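Enolase (PDB 3UGV) binds magnesium and, as a member of the enolase superfamily related to mandelate racemase, probably abstracts a proton next to a substrate carboxylate. Local coordinates at residues T27-K32 / T65-P70; P57-D62 / K81-L86; L222-N227 / L245-I250; S308-A313 / H335-T340. All blocks are in the same frame, centred on the assembly; numbering follows the deposited sequence.

Interaction 1 of 4, residues T27-K32 / T65-P70; sequences TLTFRK and TEEGVP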
loop_
_atom_site.group_PDB
_atom_site.type_symbol
_atom_site.label_atom_id
_atom_site.label_comp_id
_atom_site.label_asym_id
_atom_site.label_seq_id
_atom_site.Cartn_x
_atom_site.Cartn_y
_atom_site.Cartn_z
ATOM N N THR F 27 15.423 -2.324 50.449
ATOM C CA THR F 27 15.809 -1.241 49.538
ATOM C C THR F 27 17.218 -1.409 48.951
ATOM O O THR F 27 18.129 -1.914 49.613
ATOM C CB THR F 27 15.696 0.159 50.207
ATOM O OG1 THR F 27 16.777 0.350 51.133
ATOM C CG2 THR F 27 14.356 0.313 50.926
ATOM N N LEU F 28 17.385 -0.969 47.707
ATOM C CA LEU F 28 18.637 -1.138 46.977
ATOM C C LEU F 28 19.045 0.205 46.373
ATOM O O LEU F 28 18.253 0.849 45.683
ATOM C CB LEU F 28 18.451 -2.184 45.878
ATOM C CG LEU F 28 19.707 -2.766 45.237
ATOM C CD1 LEU F 28 20.535 -3.480 46.288
ATOM C CD2 LEU F 28 19.339 -3.712 44.096
ATOM N N THR F 29 20.277 0.631 46.635
ATOM C CA THR F 29 20.687 1.996 46.306
ATOM C C THR F 29 22.067 2.098 45.658
ATOM O O THR F 29 23.051 1.549 46.153
ATOM C CB THR F 29 20.641 2.908 47.559
ATOM O OG1 THR F 29 19.287 3.035 48.010
ATOM C CG2 THR F 29 21.176 4.287 47.234
ATOM N N PHE F 30 22.119 2.836 44.558
ATOM C CA PHE F 30 23.326 3.014 43.760
ATOM C C PHE F 30 24.357 3.911 44.461
ATOM O O PHE F 30 24.064 5.058 44.796
ATOM C CB PHE F 30 22.905 3.625 42.421
ATOM C CG PHE F 30 24.022 3.808 41.432
ATOM C CD1 PHE F 30 24.801 4.957 41.445
ATOM C CD2 PHE F 30 24.256 2.860 40.455
ATOM C CE1 PHE F 30 25.819 5.138 40.518
ATOM C CE2 PHE F 30 25.271 3.037 39.518
ATOM C CZ PHE F 30 26.054 4.175 39.553
ATOM N N ARG F 31 25.562 3.389 44.682
ATOM C CA ARG F 31 26.659 4.213 45.190
ATOM C C ARG F 31 27.595 4.714 44.083
ATOM O O ARG F 31 27.767 5.920 43.903
ATOM C CB ARG F 31 27.471 3.477 46.259
ATOM C CG ARG F 31 28.663 4.296 46.762
ATOM C CD ARG F 31 29.629 3.472 47.596
ATOM N NE ARG F 31 29.132 3.271 48.952
ATOM C CZ ARG F 31 29.290 2.148 49.643
ATOM N NH1 ARG F 31 29.932 1.114 49.102
ATOM N NH2 ARG F 31 28.802 2.057 50.874
ATOM N N LYS F 32 28.215 3.790 43.358
ATOM C CA LYS F 32 29.096 4.169 42.255
ATOM C C LYS F 32 29.364 3.047 41.243
ATOM O O LYS F 32 29.111 1.866 41.509
ATOM C CB LYS F 32 30.421 4.719 42.787
ATOM C CG LYS F 32 31.269 3.714 43.532
ATOM C CD LYS F 32 32.738 4.125 43.478
ATOM C CE LYS F 32 33.600 3.281 44.409
ATOM N NZ LYS F 32 35.051 3.455 44.112
ATOM N N THR F 65 26.629 -0.913 45.597
ATOM C CA THR F 65 25.446 -0.346 46.245
ATOM C C THR F 65 25.755 0.019 47.694
ATOM O O THR F 65 26.703 -0.509 48.291
ATOM C CB THR F 65 24.222 -1.298 46.222
ATOM O OG1 THR F 65 24.604 -2.592 46.693
ATOM C CG2 THR F 65 23.649 -1.431 44.821
ATOM N N GLU F 66 24.951 0.922 48.253
ATOM C CA GLU F 66 25.038 1.257 49.669
ATOM C C GLU F 66 24.880 0.015 50.547
ATOM O O GLU F 66 25.486 -0.087 51.614
ATOM C CB GLU F 66 23.970 2.289 50.044
ATOM C CG GLU F 66 24.106 3.627 49.335
ATOM C CD GLU F 66 25.384 4.374 49.700
ATOM O OE1 GLU F 66 26.106 3.925 50.616
ATOM O OE2 GLU F 66 25.664 5.416 49.067
ATOM N N GLU F 67 24.066 -0.926 50.082
ATOM C CA GLU F 67 23.740 -2.139 50.825
ATOM C C GLU F 67 24.776 -3.249 50.630
ATOM O O GLU F 67 24.598 -4.367 51.125
ATOM C CB GLU F 67 22.354 -2.655 50.416
ATOM C CG GLU F 67 21.197 -1.703 50.713
ATOM C CD GLU F 67 21.135 -0.514 49.759
ATOM O OE1 GLU F 67 21.726 -0.592 48.656
ATOM O OE2 GLU F 67 20.491 0.500 50.115
ATOM N N GLY F 68 25.843 -2.945 49.892
ATOM C CA GLY F 68 26.939 -3.885 49.713
ATOM C C GLY F 68 26.751 -4.964 48.657
ATOM O O GLY F 68 27.545 -5.903 48.580
ATOM N N VAL F 69 25.704 -4.837 47.844
ATOM C CA VAL F 69 25.458 -5.772 46.750
ATOM C C VAL F 69 26.198 -5.336 45.487
ATOM O O VAL F 69 26.035 -4.215 45.023
ATOM C CB VAL F 69 23.963 -5.879 46.443
ATOM C CG1 VAL F 69 23.710 -6.951 45.398
ATOM C CG2 VAL F 69 23.185 -6.175 47.726
ATOM N N PRO F 70 27.030 -6.220 44.931
ATOM C CA PRO F 70 27.806 -5.858 43.741
ATOM C C PRO F 70 27.012 -6.058 42.449
ATOM O O PRO F 70 25.968 -6.707 42.449
ATOM C CB PRO F 70 28.955 -6.863 43.778
ATOM C CG PRO F 70 28.301 -8.109 44.335
ATOM C CD PRO F 70 27.271 -7.615 45.347
#

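Interaction 2 of 4, residues P57-D62 / K81-L86; sequences PLILID and KAMKYL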
loop_
_atom_site.group_PDB
_atom_site.type_symbol
_atom_site.label_atom_id
_atom_site.label_comp_id
_atom_site.label_asym_id
_atom_site.label_seq_id
_atom_site.Cartn_x
_atom_site.Cartn_y
_atom_site.Cartn_z
ATOM N N PRO F 57 39.055 -5.424 22.660
ATOM C CA PRO F 57 38.838 -4.554 23.824
ATOM C C PRO F 57 37.596 -4.923 24.647
ATOM O O PRO F 57 36.564 -5.266 24.078
ATOM C CB PRO F 57 38.655 -3.178 23.187
ATOM C CG PRO F 57 38.051 -3.468 21.849
ATOM C CD PRO F 57 38.613 -4.801 21.402
ATOM N N LEU F 58 37.712 -4.857 25.972
ATOM C CA LEU F 58 36.583 -5.045 26.884
ATOM C C LEU F 58 36.580 -3.937 27.940
ATOM O O LEU F 58 37.629 -3.566 28.461
ATOM C CB LEU F 58 36.680 -6.389 27.608
ATOM C CG LEU F 58 36.755 -7.666 26.785
ATOM C CD1 LEU F 58 37.158 -8.846 27.659
ATOM C CD2 LEU F 58 35.436 -7.940 26.093
ATOM N N ILE F 59 35.407 -3.400 28.250
ATOM C CA ILE F 59 35.277 -2.533 29.416
ATOM C C ILE F 59 34.596 -3.323 30.536
ATOM O O ILE F 59 33.452 -3.759 30.394
ATOM C CB ILE F 59 34.490 -1.254 29.086
ATOM C CG1 ILE F 59 35.263 -0.414 28.068
ATOM C CG2 ILE F 59 34.209 -0.448 30.358
ATOM C CD1 ILE F 59 34.434 0.658 27.386
ATOM N N LEU F 60 35.323 -3.545 31.626
ATOM C CA LEU F 60 34.792 -4.241 32.798
ATOM C C LEU F 60 34.082 -3.246 33.706
ATOM O O LEU F 60 34.637 -2.211 34.059
ATOM C CB LEU F 60 35.919 -4.929 33.575
ATOM C CG LEU F 60 36.309 -6.360 33.193
ATOM C CD1 LEU F 60 36.687 -6.473 31.744
ATOM C CD2 LEU F 60 37.456 -6.855 34.060
ATOM N N ILE F 61 32.860 -3.573 34.095
ATOM C CA ILE F 61 32.030 -2.648 34.846
ATOM C C ILE F 61 31.625 -3.232 36.189
ATOM O O ILE F 61 31.097 -4.340 36.253
ATOM C CB ILE F 61 30.763 -2.301 34.046
ATOM C CG1 ILE F 61 31.154 -1.555 32.773
ATOM C CG2 ILE F 61 29.771 -1.501 34.904
ATOM C CD1 ILE F 61 30.027 -1.408 31.794
ATOM N N ASP F 62 31.884 -2.475 37.255
ATOM C CA ASP F 62 31.558 -2.879 38.622
ATOM C C ASP F 62 30.677 -1.837 39.311
ATOM O O ASP F 62 31.050 -0.673 39.421
ATOM C CB ASP F 62 32.833 -3.062 39.441
ATOM C CG ASP F 62 33.461 -4.428 39.258
ATOM O OD1 ASP F 62 32.978 -5.390 39.898
ATOM O OD2 ASP F 62 34.452 -4.530 38.500
ATOM N N LYS F 81 40.301 2.455 20.783
ATOM C CA LYS F 81 40.318 3.895 21.032
ATOM C C LYS F 81 38.976 4.441 21.532
ATOM O O LYS F 81 38.931 5.484 22.176
ATOM C CB LYS F 81 40.793 4.664 19.791
ATOM C CG LYS F 81 42.310 4.610 19.598
ATOM C CD LYS F 81 42.809 5.617 18.563
ATOM C CE LYS F 81 44.338 5.706 18.560
ATOM N NZ LYS F 81 44.850 6.851 17.747
ATOM N N ALA F 82 37.884 3.738 21.249
ATOM C CA ALA F 82 36.586 4.199 21.727
ATOM C C ALA F 82 36.459 4.080 23.250
ATOM O O ALA F 82 35.645 4.779 23.858
ATOM C CB ALA F 82 35.444 3.471 21.026
ATOM N N MET F 83 37.254 3.209 23.868
ATOM C CA MET F 83 37.247 3.125 25.332
ATOM C C MET F 83 37.552 4.472 25.975
ATOM O O MET F 83 37.171 4.715 27.114
ATOM C CB MET F 83 38.201 2.043 25.851
ATOM C CG MET F 83 37.881 0.673 25.261
ATOM S SD MET F 83 38.501 -0.735 26.193
ATOM C CE MET F 83 40.205 -0.805 25.637
ATOM N N LYS F 84 38.224 5.353 25.238
ATOM C CA LYS F 84 38.532 6.689 25.756
ATOM C C LYS F 84 37.349 7.659 25.686
ATOM O O LYS F 84 37.433 8.779 26.194
ATOM C CB LYS F 84 39.731 7.298 25.033
ATOM C CG LYS F 84 41.034 6.565 25.252
ATOM C CD LYS F 84 42.139 7.233 24.467
ATOM C CE LYS F 84 41.688 7.542 23.047
ATOM N NZ LYS F 84 42.809 8.055 22.216
ATOM N N TYR F 85 36.261 7.251 25.041
ATOM C CA TYR F 85 35.051 8.059 25.069
ATOM C C TYR F 85 34.063 7.434 26.049
ATOM O O TYR F 85 33.378 8.141 26.792
ATOM C CB TYR F 85 34.396 8.177 23.691
ATOM C CG TYR F 85 35.330 8.207 22.497
ATOM C CD1 TYR F 85 36.590 8.802 22.563
ATOM C CD2 TYR F 85 34.939 7.632 21.292
ATOM C CE1 TYR F 85 37.435 8.811 21.451
ATOM C CE2 TYR F 85 35.761 7.635 20.188
ATOM C CZ TYR F 85 37.006 8.220 20.261
ATOM O OH TYR F 85 37.804 8.201 19.131
ATOM N N LEU F 86 34.011 6.104 26.049
ATOM C CA LEU F 86 33.028 5.351 26.830
ATOM C C LEU F 86 33.317 5.344 28.325
ATOM O O LEU F 86 32.394 5.455 29.128
ATOM C CB LEU F 86 32.896 3.908 26.320
ATOM C CG LEU F 86 32.291 3.785 24.921
ATOM C CD1 LEU F 86 32.499 2.381 24.350
ATOM C CD2 LEU F 86 30.818 4.190 24.927
#

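Interaction 3 of 4, residues L222-N227 / L245-I250; sequences LMVDFN and LGLEWI. With MG (magnesium ion), chain B.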
loop_
_atom_site.group_PDB
_atom_site.type_symbol
_atom_site.label_atom_id
_atom_site.label_comp_id
_atom_site.label_asym_id
_atom_site.label_seq_id
_atom_site.Cartn_x
_atom_site.Cartn_y
_atom_site.Cartn_z
ATOM N N LEU F 222 25.478 -23.946 8.740
ATOM C CA LEU F 222 26.406 -22.833 8.495
ATOM C C LEU F 222 25.677 -21.495 8.396
ATOM O O LEU F 222 24.746 -21.327 7.600
ATOM C CB LEU F 222 27.222 -23.046 7.224
ATOM C CG LEU F 222 28.086 -24.297 7.186
ATOM C CD1 LEU F 222 28.818 -24.355 5.859
ATOM C CD2 LEU F 222 29.068 -24.282 8.339
ATOM N N MET F 223 26.087 -20.555 9.233
ATOM C CA MET F 223 25.559 -19.202 9.190
ATOM C C MET F 223 26.618 -18.368 8.497
ATOM O O MET F 223 27.779 -18.385 8.875
ATOM C CB MET F 223 25.325 -18.665 10.605
ATOM C CG MET F 223 24.201 -19.328 11.390
ATOM S SD MET F 223 24.537 -21.053 11.852
ATOM C CE MET F 223 23.627 -21.121 13.402
ATOM N N VAL F 224 26.236 -17.642 7.469
ATOM C CA VAL F 224 27.219 -16.885 6.725
ATOM C C VAL F 224 27.067 -15.395 7.004
ATOM O O VAL F 224 25.959 -14.856 6.973
ATOM C CB VAL F 224 27.124 -17.197 5.221
ATOM C CG1 VAL F 224 27.484 -15.977 4.367
ATOM C CG2 VAL F 224 27.999 -18.402 4.883
ATOM N N ASP F 225 28.186 -14.742 7.294
ATOM C CA ASP F 225 28.193 -13.316 7.602
ATOM C C ASP F 225 29.121 -12.561 6.663
ATOM O O ASP F 225 30.306 -12.898 6.549
ATOM C CB ASP F 225 28.662 -13.091 9.038
ATOM C CG ASP F 225 28.314 -11.695 9.559
ATOM O OD1 ASP F 225 28.160 -10.732 8.759
ATOM O OD2 ASP F 225 28.183 -11.569 10.783
ATOM N N PHE F 226 28.587 -11.536 5.999
ATOM C CA PHE F 226 29.387 -10.732 5.079
ATOM C C PHE F 226 29.928 -9.488 5.751
ATOM O O PHE F 226 30.729 -8.777 5.170
ATOM C CB PHE F 226 28.559 -10.300 3.882
ATOM C CG PHE F 226 28.372 -11.364 2.851
ATOM C CD1 PHE F 226 29.331 -11.574 1.879
ATOM C CD2 PHE F 226 27.218 -12.131 2.828
ATOM C CE1 PHE F 226 29.156 -12.546 0.902
ATOM C CE2 PHE F 226 27.037 -13.113 1.857
ATOM C CZ PHE F 226 28.010 -13.321 0.901
ATOM N N ASN F 227 29.460 -9.212 6.962
ATOM C CA ASN F 227 29.880 -8.023 7.693
ATOM C C ASN F 227 29.760 -6.721 6.913
ATOM O O ASN F 227 30.680 -5.918 6.926
ATOM C CB ASN F 227 31.311 -8.186 8.214
ATOM C CG ASN F 227 31.393 -9.180 9.357
ATOM O OD1 ASN F 227 30.918 -8.907 10.457
ATOM N ND2 ASN F 227 31.982 -10.346 9.098
ATOM N N LEU F 245 22.885 -23.037 -1.732
ATOM C CA LEU F 245 23.845 -23.844 -0.984
ATOM C C LEU F 245 23.238 -24.581 0.203
ATOM O O LEU F 245 23.829 -25.528 0.709
ATOM C CB LEU F 245 24.976 -22.975 -0.450
ATOM C CG LEU F 245 26.075 -22.481 -1.384
ATOM C CD1 LEU F 245 27.217 -21.968 -0.527
ATOM C CD2 LEU F 245 26.550 -23.601 -2.304
ATOM N N GLY F 246 22.090 -24.127 0.691
ATOM C CA GLY F 246 21.532 -24.711 1.902
ATOM C C GLY F 246 22.061 -24.096 3.193
ATOM O O GLY F 246 22.102 -24.761 4.221
ATOM N N LEU F 247 22.447 -22.820 3.154
ATOM C CA LEU F 247 22.921 -22.116 4.355
ATOM C C LEU F 247 21.797 -21.916 5.362
ATOM O O LEU F 247 20.621 -21.851 4.985
ATOM C CB LEU F 247 23.487 -20.746 3.981
ATOM C CG LEU F 247 24.601 -20.767 2.942
ATOM C CD1 LEU F 247 24.898 -19.360 2.479
ATOM C CD2 LEU F 247 25.847 -21.458 3.528
ATOM N N GLU F 248 22.157 -21.823 6.640
ATOM C CA GLU F 248 21.179 -21.583 7.697
ATOM C C GLU F 248 20.655 -20.145 7.589
ATOM O O GLU F 248 19.462 -19.895 7.705
ATOM C CB GLU F 248 21.807 -21.799 9.065
ATOM C CG GLU F 248 20.914 -21.384 10.240
ATOM C CD GLU F 248 19.892 -22.440 10.633
ATOM O OE1 GLU F 248 19.927 -23.557 10.063
ATOM O OE2 GLU F 248 19.064 -22.156 11.532
ATOM N N TRP F 249 21.554 -19.200 7.348
ATOM C CA TRP F 249 21.136 -17.848 7.001
ATOM C C TRP F 249 22.267 -17.066 6.382
ATOM O O TRP F 249 23.422 -17.481 6.459
ATOM C CB TRP F 249 20.595 -17.096 8.218
ATOM C CG TRP F 249 21.610 -16.681 9.269
ATOM C CD1 TRP F 249 22.703 -15.863 9.101
ATOM C CD2 TRP F 249 21.567 -16.997 10.668
ATOM N NE1 TRP F 249 23.357 -15.689 10.303
ATOM C CE2 TRP F 249 22.668 -16.361 11.280
ATOM C CE3 TRP F 249 20.703 -17.757 11.462
ATOM C CZ2 TRP F 249 22.930 -16.477 12.641
ATOM C CZ3 TRP F 249 20.970 -17.871 12.813
ATOM C CH2 TRP F 249 22.073 -17.239 13.387
ATOM N N ILE F 250 21.917 -15.934 5.774
ATOM C CA ILE F 250 22.884 -14.978 5.246
ATOM C C ILE F 250 22.776 -13.658 6.025
ATOM O O ILE F 250 21.687 -13.071 6.146
ATOM C CB ILE F 250 22.628 -14.718 3.761
ATOM C CG1 ILE F 250 22.799 -16.011 2.961
ATOM C CG2 ILE F 250 23.543 -13.626 3.224
ATOM C CD1 ILE F 250 22.199 -15.910 1.575
HETATM MG MG MG B . 27.547 -10.473 12.299
HETATM O O HOH W 1 23.086 -24.834 6.895
HETATM O O HOH W 2 29.292 -9.345 12.478
HETATM O O HOH W 3 28.331 -11.379 14.025
HETATM O O HOH W 4 27.124 -9.202 10.662
#

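Interaction 4 of 4, residues S308-A313 / H335-T340; sequences SGWMRA and HVMRVT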
loop_
_atom_site.group_PDB
_atom_site.type_symbol
_atom_site.label_atom_id
_atom_site.label_comp_id
_atom_site.label_asym_id
_atom_site.label_seq_id
_atom_site.Cartn_x
_atom_site.Cartn_y
_atom_site.Cartn_z
ATOM N N SER F 308 17.300 -4.387 29.392
ATOM C CA SER F 308 16.038 -3.655 29.225
ATOM C C SER F 308 15.584 -3.607 27.781
ATOM O O SER F 308 14.445 -3.966 27.472
ATOM C CB SER F 308 16.168 -2.219 29.743
ATOM O OG SER F 308 16.357 -2.211 31.140
ATOM N N GLY F 309 16.478 -3.148 26.901
ATOM C CA GLY F 309 16.193 -3.107 25.474
ATOM C C GLY F 309 15.925 -4.466 24.853
ATOM O O GLY F 309 15.055 -4.588 23.992
ATOM N N TRP F 310 16.657 -5.495 25.283
ATOM C CA TRP F 310 16.424 -6.830 24.740
ATOM C C TRP F 310 15.007 -7.306 25.031
ATOM O O TRP F 310 14.337 -7.854 24.152
ATOM C CB TRP F 310 17.424 -7.847 25.287
ATOM C CG TRP F 310 17.093 -9.246 24.826
ATOM C CD1 TRP F 310 16.156 -10.075 25.354
ATOM C CD2 TRP F 310 17.667 -9.949 23.714
ATOM N NE1 TRP F 310 16.119 -11.252 24.657
ATOM C CE2 TRP F 310 17.038 -11.201 23.644
ATOM C CE3 TRP F 310 18.662 -9.640 22.780
ATOM C CZ2 TRP F 310 17.371 -12.154 22.678
ATOM C CZ3 TRP F 310 18.986 -10.580 21.816
ATOM C CH2 TRP F 310 18.345 -11.822 21.776
ATOM N N MET F 311 14.546 -7.102 26.263
ATOM C CA MET F 311 13.233 -7.620 26.652
ATOM C C MET F 311 12.129 -6.927 25.867
ATOM O O MET F 311 11.144 -7.551 25.485
ATOM C CB MET F 311 12.987 -7.492 28.168
ATOM C CG MET F 311 13.946 -8.312 29.066
ATOM S SD MET F 311 14.168 -10.044 28.606
ATOM C CE MET F 311 12.494 -10.654 28.694
ATOM N N ARG F 312 12.297 -5.631 25.630
ATOM C CA ARG F 312 11.335 -4.885 24.830
ATOM C C ARG F 312 11.329 -5.374 23.385
ATOM O O ARG F 312 10.272 -5.504 22.765
ATOM C CB ARG F 312 11.626 -3.388 24.910
ATOM C CG ARG F 312 11.259 -2.830 26.278
ATOM C CD ARG F 312 11.722 -1.410 26.484
ATOM N NE ARG F 312 11.749 -1.080 27.905
ATOM C CZ ARG F 312 11.855 0.150 28.396
ATOM N NH1 ARG F 312 11.927 1.196 27.581
ATOM N NH2 ARG F 312 11.885 0.330 29.707
ATOM N N ALA F 313 12.521 -5.667 22.874
ATOM C CA ALA F 313 12.685 -6.123 21.509
ATOM C C ALA F 313 12.153 -7.536 21.380
ATOM O O ALA F 313 11.595 -7.892 20.346
ATOM C CB ALA F 313 14.157 -6.055 21.087
ATOM N N HIS F 335 21.215 -15.980 29.494
ATOM C CA HIS F 335 20.182 -15.651 30.480
ATOM C C HIS F 335 18.877 -15.190 29.836
ATOM O O HIS F 335 17.830 -15.770 30.112
ATOM C CB HIS F 335 20.678 -14.628 31.510
ATOM C CG HIS F 335 21.483 -15.235 32.618
ATOM N ND1 HIS F 335 20.909 -15.750 33.762
ATOM C CD2 HIS F 335 22.819 -15.415 32.753
ATOM C CE1 HIS F 335 21.855 -16.219 34.554
ATOM N NE2 HIS F 335 23.023 -16.029 33.965
ATOM N N VAL F 336 18.936 -14.170 28.972
ATOM C CA VAL F 336 17.707 -13.629 28.376
ATOM C C VAL F 336 17.094 -14.578 27.359
ATOM O O VAL F 336 15.882 -14.559 27.155
ATOM C CB VAL F 336 17.888 -12.228 27.709
ATOM C CG1 VAL F 336 18.305 -11.200 28.729
ATOM C CG2 VAL F 336 18.898 -12.294 26.570
ATOM N N MET F 337 17.920 -15.407 26.719
ATOM C CA MET F 337 17.390 -16.394 25.762
ATOM C C MET F 337 16.498 -17.411 26.454
ATOM O O MET F 337 15.604 -17.988 25.828
ATOM C CB MET F 337 18.504 -17.107 24.981
ATOM C CG MET F 337 19.197 -16.224 23.964
ATOM S SD MET F 337 18.177 -15.964 22.508
ATOM C CE MET F 337 18.539 -17.467 21.591
ATOM N N ARG F 338 16.740 -17.617 27.749
ATOM C CA ARG F 338 15.922 -18.521 28.558
ATOM C C ARG F 338 14.497 -18.002 28.730
ATOM O O ARG F 338 13.592 -18.776 29.003
ATOM C CB ARG F 338 16.558 -18.768 29.934
ATOM C CG ARG F 338 17.819 -19.636 29.908
ATOM C CD ARG F 338 17.523 -21.068 29.484
ATOM N NE ARG F 338 16.567 -21.716 30.379
ATOM C CZ ARG F 338 16.177 -22.989 30.273
ATOM N NH1 ARG F 338 16.660 -23.768 29.312
ATOM N NH2 ARG F 338 15.302 -23.494 31.136
ATOM N N VAL F 339 14.293 -16.698 28.573
ATOM C CA VAL F 339 12.944 -16.146 28.675
ATOM C C VAL F 339 12.519 -15.427 27.405
ATOM O O VAL F 339 11.566 -14.657 27.422
ATOM C CB VAL F 339 12.811 -15.169 29.841
ATOM C CG1 VAL F 339 13.098 -15.884 31.143
ATOM C CG2 VAL F 339 13.765 -13.990 29.652
ATOM N N THR F 340 13.224 -15.677 26.308
ATOM C CA THR F 340 12.880 -15.037 25.039
ATOM C C THR F 340 11.959 -15.930 24.206
ATOM O O THR F 340 12.313 -17.050 23.809
ATOM C CB THR F 340 14.131 -14.657 24.248
ATOM O OG1 THR F 340 14.870 -13.676 24.984
ATOM C CG2 THR F 340 13.751 -14.106 22.879
#

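Interaction 1 of 4, residues T27-K32 / T65-P70
E67 doubles back toward T29 because its chain bends about the CB-CG bond (chi2 74°), whereas R31 starts extended, CG anti to the backbone N, and bends only at chi3 (-78°) to bring its guanidinium toward E66. T29 N donates to E67 OE1 at 2.8 Å, meeting the syn side of the carboxylate 35° out of its plane. T29 also accepts, E66 N reaching T29 O at 2.9 Å. F30 and T65 form an antiparallel non-hydrogen-bonded pair, CA to CA 4.7 Å, at the point where strand 52-65 runs into the type I turn T65-G68. Next to it a classic beta bulge sets two residues, R31 and K32, opposite the single E64. On the apolar side of the contact L28 CD1 packs on V69 CG2 at 4.0 Å. The guanidinium and the E66 carboxylate stand perpendicular, and the salt bridge from R31 NH2 to E66 OE1, 3.3 Å, contains only a weak hydrogen bond; the stronger acidic partner of R31 is E64, which pairs with NH1. With R31 and E66 exposed, their pairing probably contributes less than the backbone bonds, and the N-H of T29 would tend to favour a charged E67.

Interaction 2 of 4, residues P57-D62 / K81-L86
The N-terminal domain of this enolase-superfamily chain packs a helix on a three-stranded antiparallel sheet, and here helix 83-97 meets the central strand, 52-65, through M83 and L86. M83 reaches across to P57, L58 and I59. Its CG lies anti to the carbonyl carbon (chi1 -57°) and the next torsion is extended (chi2 -159°), which carries the sulfur out to the strand; the bend at chi3 then turns the methyl aside. That CE touches P57 CB at 3.7 Å, while M83 SD lies 3.8 Å from I59 CG1 and 3.7 Å from the carbonyl oxygen L58 O. I59 and M83 run past each other in opposite directions, the CG1-CD1 arm of I59 lying along the CG-SD part of M83. One helical turn on, L86 crosses I59 at about a right angle, with I59 CD1 on L86 CB at 3.8 Å. I59 therefore lies against both helix residues, CG1 mainly against M83 and the terminal CD1 against L86. Strand 30-47 closes over M83 through P37, and helix 123-142 covers L86 through I126. No hydrogen bond joins the two segments; all five touching residues are buried, so this contact probably rests on dispersion and the exclusion of water.

Interaction 3 of 4, residues L222-N227 / L245-I250
M223 and W249 meet in the C-terminal domain, the modified TIM barrel of the enolase superfamily, where two neighbouring parallel strands, 221-225 and 249-251, are joined through helix 232-242 in a beta-alpha-beta unit. Two backbone bonds link the segments: E248 N donates to L222 O at 2.8 Å, and V224 N donates to W249 O at 3.0 Å, nearly straight at 173°. V224 and I250 form a parallel pair, with I250 CA-H turned to V224 O.

The aromatic contact is a CH-pi one. M223 CG sits over the centre of the six-membered ring of W249, 3.3 Å from its centroid and 12° off the normal. M223 SD lies farther above the same ring, a Met-aromatic contact at 4.8 Å from the centroid. W249 takes up this place with CG between its backbone N and carbonyl carbon (chi1 71°), and its NE1 is hydrogen-bonded to E251, a magnesium ligand.

Apolar packing fills the other face of the sheet: V224 CG2 touches L247 CD2 at 4.0 Å, and I250 CG2 meets the edge of the F226 ring, in its plane, under helix 232-242.

At the C-terminal end of strand 221-225, D225 reaches the metal together with E251, E277 and three waters. D225 OD1 accepts from N227 N at 2.7 Å in an Asx turn, while D225 OD2 binds magnesium at 2.0 Å.

Interaction 4 of 4, residues S308-A313 / H335-T340
The W310 indole offers one face to V336 and its edge to T340 and M311, whose SD lies in the ring plane; F301 of the short helix 301-304 also stacks on this indole. V336 CG2 sits over its face, 3.6 Å from the centroid of the five-membered ring and 11° off its normal, a CH-pi contact; V336 CB touches W310 CD1 at 3.6 Å. In the ring plane, W310 NE1 donates to T340 OG1 at 2.7 Å, with an angle of 162° at the hydrogen. M337 SD comes obliquely to the six-membered ring, 3.9 Å from W310 CZ2, as a Met-aromatic contact. With CG anti to the backbone N (chi1 174°), W310 swings its indole away from helix 306-320 toward helix 330-337 and the residues that follow. These two helices belong to the C-terminal enolase-like domain. T340 OG1 passes the bond on: having accepted from W310, it donates to V336 O at 2.6 Å. V339 N reaches that carbonyl oxygen from the opposite face of its plane, so V336 O takes two donors. Alongside, M311 bends at chi2 and chi3 to lay its CE 3.7 Å from V339 CG2, crossing V339 at about a right angle.

In the fold
Interactions 1 and 2 share the N-terminal sheet, since strand 52-65 enters both, yet they lie at different depths: the contact at 27-32 and 65-70 is on the surface and relies on carboxylates and backbone bonds, whereas that at 57-62 and 81-86 is buried and wholly without hydrogen bonds across it. Interactions 3 and 4 are also buried, in the C-terminal domain, their nearest atoms about 9 Å apart. Both place an aliphatic carbon over a tryptophan face, but interaction 3 adds strand pairing and a magnesium ligand, while interaction 4 ties helix 306-320 to segment 335-340 through an indole-to-hydroxyl bond. Interactions 1 and 3 stand on opposite sides of the chain's centre.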